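Local coordinates for giding protein-mglB (Thermus thermophilus, PDB 1J3W) that probably works as a molecular adaptor and guanine-nucleotide exchange factor in gliding motility, at residues Y31-R37 with H102-V108; Y95-A99 with G122-S126. All blocks are in the same frame, centred on the assembly; numbering follows the deposited sequence.

Contact 1 (Y31-R37 with H102-V108); sequences YALLIDR and HALLVLV
Strands 31-36 and 103-108 run antiparallel, both in ordinary beta conformation, with axes 4.5 Å apart and N-to-C directions at 155°. Tyr31, Leu33 and Ile35 face Val108, Val106 and Leu104 as hydrogen-bonded pairs. Ala32, Leu34 and Asp36 face Leu107, Leu105 and Ala103 as non-hydrogen-bonded pairs. The ladder is regular: Tyr31 N to Val108 O is 3.2 Å and Val108 N to Tyr31 O 2.9 Å; Leu33 N to Val106 O is 2.9 Å and Val106 N to Leu33 O 2.8 Å; Ile35 N to Leu104 O is 2.9 Å and Leu104 N to Ile35 O 2.8 Å. Arg37 N adds a bond to His102 O at 3.2 Å. A water links Arg37 NH1 (2.9 Å) to Ala103 O (2.8 Å). Apolar side chains pack on each face. On one, Tyr31 CD2 lies 3.8 Å from Val108 CB, and Ile35, chi1 p, sets CG1 3.9 Å from Leu104 CB. On the other, Ala32 CB meets Leu107 CD2 at 3.5 Å, and Leu34 CD1 meets Ala103 CB at 3.9 Å. Helix 56-69 packs on the first face, helix 115-135 on the second. This is the buried centre of the antiparallel sheet in a roadblock/LC7 fold.

Contact 2 (Y95-A99 with G122-S126); sequences YVDEA and GKRAS
Tyr95, chi1 t, brings its ring up to Gly122 and Lys123, with OH 3.6 Å from Lys123 N and 3.8 Å from Gly122 C. Gly122 lets the ring in, since a CB there would clash with Tyr95 CE2. The hydroxyl itself hydrogen-bonds Glu84. Strand 95-98 and helix 122-126 have axes 8.4 Å apart and N-to-C directions at 36°. Asp97, chi1 t, points toward the helix. Its OD2 forms a salt bridge with Lys123 NZ at 2.8 Å, and OD1 has a weak bond to the same NZ at 3.2 Å. Lys123 curls back with chi2 and chi3 both p. Ser126 OG, chi1 p, is 2.6 Å from Asp97 OD2 and 2.9 Å from Lys123 O, one turn earlier. A water joins Glu98 O (2.9 Å) and Ser126 OG (3.0 Å). Near the strand end, Ala99 CA lies 3.6 Å from Ser126 O. This polar cluster joins helix 115-135 to one face of the sheet, as in the alpha/beta layers of roadblock/LC7 domains.

From the N terminus, helix 10-27 leads into strand 31-36. The chain then passes through strand 41-46, helices 56-69 and 71-76 and strands 84-88 and 93-98. Strand 103-109 returns beside 31-36, and contact 1 closes this long loop. Contact 2 closes a shorter one, from strand 93-98 through 103-109 to helix 115-135. The two cross, because segment 95-99 comes before 102-108 and segment 122-126 after it. Strand 103-109 sits between strands 31-36 and 93-98 and joins the contacts: Leu105 N to Asp97 O and Leu107 N to Tyr95 O are both 2.8 Å, probable hydrogen bonds. Leu105 CD2 also packs on Ala125 CB at 3.7 Å. Together they tie three central strands to helix 115-135.

Contact 1 (Y31-R37 with H102-V108)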
ATOM      1  N   TYR B  31      -5.623 -14.138  19.174  1.00  8.68           N
ATOM      2  CA  TYR B  31      -6.707 -13.188  18.968  1.00  9.28           C
ATOM      3  C   TYR B  31      -7.425 -13.430  17.656  1.00  8.12           C
ATOM      4  O   TYR B  31      -6.807 -13.807  16.656  1.00  8.42           O
ATOM      5  CB  TYR B  31      -6.144 -11.755  18.986  1.00  9.85           C
ATOM      6  CG  TYR B  31      -5.099 -11.517  20.061  1.00 10.55           C
ATOM      7  CD1 TYR B  31      -5.409 -11.686  21.411  1.00  9.98           C
ATOM      8  CD2 TYR B  31      -3.787 -11.175  19.725  1.00 10.44           C
ATOM      9  CE1 TYR B  31      -4.437 -11.535  22.398  1.00  9.79           C
ATOM     10  CE2 TYR B  31      -2.806 -11.020  20.709  1.00 10.91           C
ATOM     11  CZ  TYR B  31      -3.141 -11.205  22.040  1.00  9.01           C
ATOM     12  OH  TYR B  31      -2.172 -11.085  23.012  1.00 12.52           O
ATOM     13  N   ALA B  32      -8.732 -13.204  17.668  1.00  8.04           N
ATOM     14  CA  ALA B  32      -9.557 -13.386  16.479  1.00  8.66           C
ATOM     15  C   ALA B  32     -10.445 -12.167  16.307  1.00  9.21           C
ATOM     16  O   ALA B  32     -11.077 -11.711  17.260  1.00 10.17           O
ATOM     17  CB  ALA B  32     -10.407 -14.636  16.619  1.00 10.09           C
ATOM     18  N   LEU B  33     -10.494 -11.630  15.095  1.00  8.49           N
ATOM     19  CA  LEU B  33     -11.318 -10.456  14.842  1.00 10.39           C
ATOM     20  C   LEU B  33     -12.010 -10.517  13.503  1.00 10.02           C
ATOM     21  O   LEU B  33     -11.521 -11.150  12.566  1.00 10.25           O
ATOM     22  CB  LEU B  33     -10.478  -9.176  14.824  1.00 14.01           C
ATOM     23  CG  LEU B  33      -9.441  -8.798  15.869  1.00 15.20           C
ATOM     24  CD1 LEU B  33      -8.150  -9.568  15.617  1.00 12.33           C
ATOM     25  CD2 LEU B  33      -9.176  -7.297  15.761  1.00 15.71           C
ATOM     26  N   LEU B  34     -13.159  -9.856  13.425  1.00 10.41           N
ATOM     27  CA  LEU B  34     -13.817  -9.671  12.186  1.00 10.77           C
ATOM     28  C   LEU B  34     -13.855  -8.198  11.990  1.00 10.76           C
ATOM     29  O   LEU B  34     -14.310  -7.447  12.841  1.00 11.30           O
ATOM     30  CB  LEU B  34     -15.240 -10.211  12.309  1.00 10.64           C
ATOM     31  CG  LEU B  34     -16.055  -9.983  11.036  1.00 12.88           C
ATOM     32  CD1 LEU B  34     -15.593 -10.877   9.885  1.00 15.07           C
ATOM     33  CD2 LEU B  34     -17.545 -10.260  11.224  1.00 15.35           C
ATOM     34  N   ILE B  35     -13.276  -7.742  10.888  1.00 10.23           N
ATOM     35  CA  ILE B  35     -13.178  -6.312  10.621  1.00 10.75           C
ATOM     36  C   ILE B  35     -13.749  -6.016   9.246  1.00 12.30           C
ATOM     37  O   ILE B  35     -13.866  -6.910   8.415  1.00 12.15           O
ATOM     38  CB  ILE B  35     -11.704  -5.835  10.666  1.00 10.53           C
ATOM     39  CG1 ILE B  35     -10.922  -6.384   9.465  1.00 12.02           C
ATOM     40  CG2 ILE B  35     -11.045  -6.324  11.957  1.00 11.20           C
ATOM     41  CD1 ILE B  35      -9.492  -5.880   9.387  1.00 12.42           C
ATOM     42  N   ASP B  36     -14.135  -4.770   9.001  1.00 14.35           N
ATOM     43  CA  ASP B  36     -14.648  -4.462   7.677  1.00 16.74           C
ATOM     44  C   ASP B  36     -13.462  -4.009   6.847  1.00 17.80           C
ATOM     45  O   ASP B  36     -12.391  -3.723   7.386  1.00 18.87           O
ATOM     46  CB  ASP B  36     -15.772  -3.406   7.720  1.00 17.07           C
ATOM     47  CG  ASP B  36     -15.291  -2.006   8.071  1.00 19.81           C
ATOM     48  OD1 ASP B  36     -16.161  -1.112   8.153  1.00 25.90           O
ATOM     49  OD2 ASP B  36     -14.084  -1.776   8.263  1.00 20.81           O
ATOM     50  N   ARG B  37     -13.631  -3.954   5.533  1.00 19.18           N
ATOM     51  CA  ARG B  37     -12.517  -3.568   4.686  1.00 21.05           C
ATOM     52  C   ARG B  37     -12.047  -2.128   4.897  1.00 20.92           C
ATOM     53  O   ARG B  37     -11.046  -1.705   4.321  1.00 24.25           O
ATOM     54  CB  ARG B  37     -12.867  -3.836   3.220  1.00 19.82           C
ATOM     55  CG  ARG B  37     -13.224  -5.303   2.960  1.00 22.17           C
ATOM     56  CD  ARG B  37     -13.290  -5.611   1.470  1.00 20.21           C
ATOM     57  NE  ARG B  37     -11.993  -5.415   0.835  1.00 19.03           N
ATOM     58  CZ  ARG B  37     -11.097  -6.375   0.623  1.00 18.48           C
ATOM     59  NH1 ARG B  37     -11.350  -7.625   0.985  1.00 15.52           N
ATOM     60  NH2 ARG B  37      -9.937  -6.080   0.057  1.00 20.92           N
ATOM     61  N   HIS B 102     -17.326  -7.727   2.016  1.00 18.06           N
ATOM     62  CA  HIS B 102     -17.000  -6.523   2.769  1.00 17.48           C
ATOM     63  C   HIS B 102     -16.354  -6.686   4.134  1.00 16.70           C
ATOM     64  O   HIS B 102     -16.262  -5.715   4.885  1.00 17.21           O
ATOM     65  CB  HIS B 102     -18.259  -5.668   2.929  1.00 21.23           C
ATOM     66  CG  HIS B 102     -18.980  -5.413   1.643  1.00 24.30           C
ATOM     67  ND1 HIS B 102     -19.959  -6.253   1.159  1.00 28.95           N
ATOM     68  CD2 HIS B 102     -18.839  -4.429   0.722  1.00 27.63           C
ATOM     69  CE1 HIS B 102     -20.392  -5.798  -0.003  1.00 28.47           C
ATOM     70  NE2 HIS B 102     -19.728  -4.693  -0.291  1.00 28.69           N
ATOM     71  N   ALA B 103     -15.900  -7.889   4.463  1.00 13.56           N
ATOM     72  CA  ALA B 103     -15.273  -8.094   5.762  1.00 11.96           C
ATOM     73  C   ALA B 103     -14.083  -9.039   5.676  1.00 10.37           C
ATOM     74  O   ALA B 103     -13.906  -9.745   4.686  1.00 11.93           O
ATOM     75  CB  ALA B 103     -16.296  -8.622   6.764  1.00 12.59           C
ATOM     76  N   LEU B 104     -13.279  -9.040   6.733  1.00  9.98           N
ATOM     77  CA  LEU B 104     -12.083  -9.868   6.802  1.00 10.24           C
ATOM     78  C   LEU B 104     -11.958 -10.534   8.161  1.00 10.17           C
ATOM     79  O   LEU B 104     -12.211  -9.904   9.189  1.00 10.63           O
ATOM     80  CB  LEU B 104     -10.837  -9.004   6.596  1.00 11.28           C
ATOM     81  CG  LEU B 104     -10.691  -8.226   5.284  1.00 11.80           C
ATOM     82  CD1 LEU B 104      -9.590  -7.184   5.412  1.00 13.61           C
ATOM     83  CD2 LEU B 104     -10.389  -9.191   4.157  1.00 13.43           C
ATOM     84  N   LEU B 105     -11.572 -11.805   8.154  1.00 10.22           N
ATOM     85  CA  LEU B 105     -11.331 -12.544   9.388  1.00  9.56           C
ATOM     86  C   LEU B 105      -9.835 -12.401   9.643  1.00 10.23           C
ATOM     87  O   LEU B 105      -9.032 -12.592   8.730  1.00 10.93           O
ATOM     88  CB  LEU B 105     -11.651 -14.030   9.225  1.00  9.93           C
ATOM     89  CG  LEU B 105     -11.076 -14.897  10.357  1.00 12.60           C
ATOM     90  CD1 LEU B 105     -11.790 -14.594  11.674  1.00 11.68           C
ATOM     91  CD2 LEU B 105     -11.211 -16.357   9.994  1.00 14.40           C
ATOM     92  N   VAL B 106      -9.467 -12.059  10.869  1.00  9.37           N
ATOM     93  CA  VAL B 106      -8.064 -11.895  11.234  1.00  8.98           C
ATOM     94  C   VAL B 106      -7.728 -12.778  12.435  1.00  9.04           C
ATOM     95  O   VAL B 106      -8.431 -12.756  13.440  1.00  9.08           O
ATOM     96  CB  VAL B 106      -7.753 -10.432  11.627  1.00  8.27           C
ATOM     97  CG1 VAL B 106      -6.278 -10.291  11.994  1.00  9.59           C
ATOM     98  CG2 VAL B 106      -8.122  -9.488  10.479  1.00 11.44           C
ATOM     99  N   LEU B 107      -6.672 -13.579  12.314  1.00  9.33           N
ATOM    100  CA  LEU B 107      -6.226 -14.415  13.424  1.00  7.78           C
ATOM    101  C   LEU B 107      -4.766 -14.095  13.687  1.00  8.41           C
ATOM    102  O   LEU B 107      -3.950 -14.092  12.765  1.00  9.22           O
ATOM    103  CB  LEU B 107      -6.351 -15.907  13.101  1.00  8.96           C
ATOM    104  CG  LEU B 107      -7.753 -16.468  12.852  1.00  8.51           C
ATOM    105  CD1 LEU B 107      -7.669 -17.956  12.517  1.00 10.68           C
ATOM    106  CD2 LEU B 107      -8.612 -16.263  14.098  1.00 10.90           C
ATOM    107  N   VAL B 108      -4.447 -13.796  14.939  1.00  8.57           N
ATOM    108  CA  VAL B 108      -3.071 -13.518  15.343  1.00  9.07           C
ATOM    109  C   VAL B 108      -2.667 -14.737  16.157  1.00  9.66           C
ATOM    110  O   VAL B 108      -3.378 -15.133  17.087  1.00  9.25           O
ATOM    111  CB  VAL B 108      -2.977 -12.262  16.225  1.00  9.20           C
ATOM    112  CG1 VAL B 108      -1.554 -12.108  16.760  1.00 10.10           C
ATOM    113  CG2 VAL B 108      -3.382 -11.037  15.418  1.00 12.49           C
TER
HETATM  114  O   HOH W   1     -13.629  -9.060   2.019  1.00 15.54           O

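Contact 2 (Y95-A99 with G122-S126)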
ATOM      1  N   TYR B  95      -2.989 -14.427  10.046  1.00  9.05           N
ATOM      2  CA  TYR B  95      -3.802 -15.086   9.031  1.00  8.52           C
ATOM      3  C   TYR B  95      -4.980 -14.169   8.746  1.00 10.58           C
ATOM      4  O   TYR B  95      -5.679 -13.746   9.667  1.00 10.53           O
ATOM      5  CB  TYR B  95      -4.332 -16.425   9.547  1.00  9.94           C
ATOM      6  CG  TYR B  95      -5.312 -17.107   8.619  1.00  9.83           C
ATOM      7  CD1 TYR B  95      -4.866 -17.904   7.570  1.00 12.73           C
ATOM      8  CD2 TYR B  95      -6.689 -16.948   8.787  1.00 11.96           C
ATOM      9  CE1 TYR B  95      -5.759 -18.530   6.708  1.00 12.69           C
ATOM     10  CE2 TYR B  95      -7.596 -17.571   7.926  1.00 12.59           C
ATOM     11  CZ  TYR B  95      -7.121 -18.359   6.891  1.00 13.57           C
ATOM     12  OH  TYR B  95      -8.005 -18.966   6.022  1.00 15.90           O
ATOM     13  N   VAL B  96      -5.189 -13.852   7.474  1.00  8.42           N
ATOM     14  CA  VAL B  96      -6.301 -13.006   7.072  1.00  9.39           C
ATOM     15  C   VAL B  96      -7.033 -13.686   5.922  1.00  9.68           C
ATOM     16  O   VAL B  96      -6.408 -14.156   4.971  1.00 10.45           O
ATOM     17  CB  VAL B  96      -5.816 -11.619   6.606  1.00  8.74           C
ATOM     18  CG1 VAL B  96      -7.004 -10.753   6.215  1.00 11.00           C
ATOM     19  CG2 VAL B  96      -5.019 -10.952   7.713  1.00 11.95           C
ATOM     20  N   ASP B  97      -8.357 -13.749   6.011  1.00  9.92           N
ATOM     21  CA  ASP B  97      -9.141 -14.370   4.956  1.00 10.70           C
ATOM     22  C   ASP B  97     -10.428 -13.581   4.769  1.00 12.77           C
ATOM     23  O   ASP B  97     -10.990 -13.049   5.725  1.00 13.59           O
ATOM     24  CB  ASP B  97      -9.449 -15.830   5.314  1.00 13.13           C
ATOM     25  CG  ASP B  97     -10.014 -16.620   4.139  1.00 17.16           C
ATOM     26  OD1 ASP B  97      -9.773 -16.236   2.974  1.00 19.70           O
ATOM     27  OD2 ASP B  97     -10.686 -17.640   4.384  1.00 24.15           O
ATOM     28  N   GLU B  98     -10.876 -13.482   3.526  1.00 12.81           N
ATOM     29  CA  GLU B  98     -12.099 -12.759   3.232  1.00 15.21           C
ATOM     30  C   GLU B  98     -13.304 -13.431   3.863  1.00 15.25           C
ATOM     31  O   GLU B  98     -13.452 -14.656   3.806  1.00 17.38           O
ATOM     32  CB  GLU B  98     -12.314 -12.666   1.719  1.00 17.94           C
ATOM     33  CG  GLU B  98     -11.540 -11.557   1.043  1.00 22.41           C
ATOM     34  CD  GLU B  98     -11.898 -11.418  -0.425  1.00 24.43           C
ATOM     35  OE1 GLU B  98     -13.104 -11.451  -0.747  1.00 29.19           O
ATOM     36  OE2 GLU B  98     -10.977 -11.270  -1.251  1.00 28.36           O
ATOM     37  N   ALA B  99     -14.159 -12.620   4.476  1.00 15.56           N
ATOM     38  CA  ALA B  99     -15.389 -13.105   5.091  1.00 16.62           C
ATOM     39  C   ALA B  99     -16.476 -12.369   4.321  1.00 18.45           C
ATOM     40  O   ALA B  99     -17.075 -11.414   4.815  1.00 19.84           O
ATOM     41  CB  ALA B  99     -15.431 -12.736   6.567  1.00 17.07           C
ATOM     42  N   GLY B 122      -9.528 -21.599  10.265  1.00 12.28           N
ATOM     43  CA  GLY B 122      -9.633 -20.212   9.856  1.00 12.43           C
ATOM     44  C   GLY B 122     -10.515 -20.126   8.620  1.00 11.40           C
ATOM     45  O   GLY B 122     -11.348 -19.234   8.507  1.00 12.13           O
ATOM     46  N   LYS B 123     -10.340 -21.061   7.688  1.00 13.17           N
ATOM     47  CA  LYS B 123     -11.153 -21.074   6.472  1.00 12.33           C
ATOM     48  C   LYS B 123     -12.619 -21.350   6.823  1.00 12.74           C
ATOM     49  O   LYS B 123     -13.533 -20.732   6.273  1.00 13.76           O
ATOM     50  CB  LYS B 123     -10.630 -22.138   5.500  1.00 14.71           C
ATOM     51  CG  LYS B 123     -11.449 -22.279   4.227  1.00 17.74           C
ATOM     52  CD  LYS B 123     -11.529 -20.971   3.451  1.00 20.25           C
ATOM     53  CE  LYS B 123     -10.168 -20.543   2.926  1.00 22.77           C
ATOM     54  NZ  LYS B 123     -10.255 -19.265   2.160  1.00 24.55           N
ATOM     55  N   ARG B 124     -12.848 -22.282   7.741  1.00 12.47           N
ATOM     56  CA  ARG B 124     -14.216 -22.583   8.133  1.00 12.43           C
ATOM     57  C   ARG B 124     -14.847 -21.357   8.781  1.00 12.03           C
ATOM     58  O   ARG B 124     -16.020 -21.050   8.558  1.00 12.87           O
ATOM     59  CB  ARG B 124     -14.247 -23.760   9.103  1.00 12.24           C
ATOM     60  CG  ARG B 124     -13.859 -25.082   8.468  1.00 14.22           C
ATOM     61  CD  ARG B 124     -13.846 -26.196   9.489  1.00 14.84           C
ATOM     62  NE  ARG B 124     -13.595 -27.486   8.857  1.00 13.93           N
ATOM     63  CZ  ARG B 124     -13.432 -28.622   9.526  1.00 15.77           C
ATOM     64  NH1 ARG B 124     -13.494 -28.628  10.850  1.00 16.11           N
ATOM     65  NH2 ARG B 124     -13.202 -29.754   8.868  1.00 17.32           N
ATOM     66  N   ALA B 125     -14.062 -20.642   9.577  1.00 11.54           N
ATOM     67  CA  ALA B 125     -14.572 -19.458  10.246  1.00 11.64           C
ATOM     68  C   ALA B 125     -14.924 -18.354   9.260  1.00 11.38           C
ATOM     69  O   ALA B 125     -15.973 -17.719   9.381  1.00 12.71           O
ATOM     70  CB  ALA B 125     -13.553 -18.947  11.253  1.00 11.62           C
ATOM     71  N   SER B 126     -14.054 -18.121   8.281  1.00 11.95           N
ATOM     72  CA  SER B 126     -14.321 -17.061   7.321  1.00 13.13           C
ATOM     73  C   SER B 126     -15.602 -17.331   6.545  1.00 14.06           C
ATOM     74  O   SER B 126     -16.363 -16.408   6.270  1.00 13.58           O
ATOM     75  CB  SER B 126     -13.136 -16.876   6.364  1.00 15.18           C
ATOM     76  OG  SER B 126     -12.926 -18.018   5.558  1.00 17.91           O
TER
HETATM   77  O   HOH W   2     -14.114 -17.328   2.898  1.00 35.14           O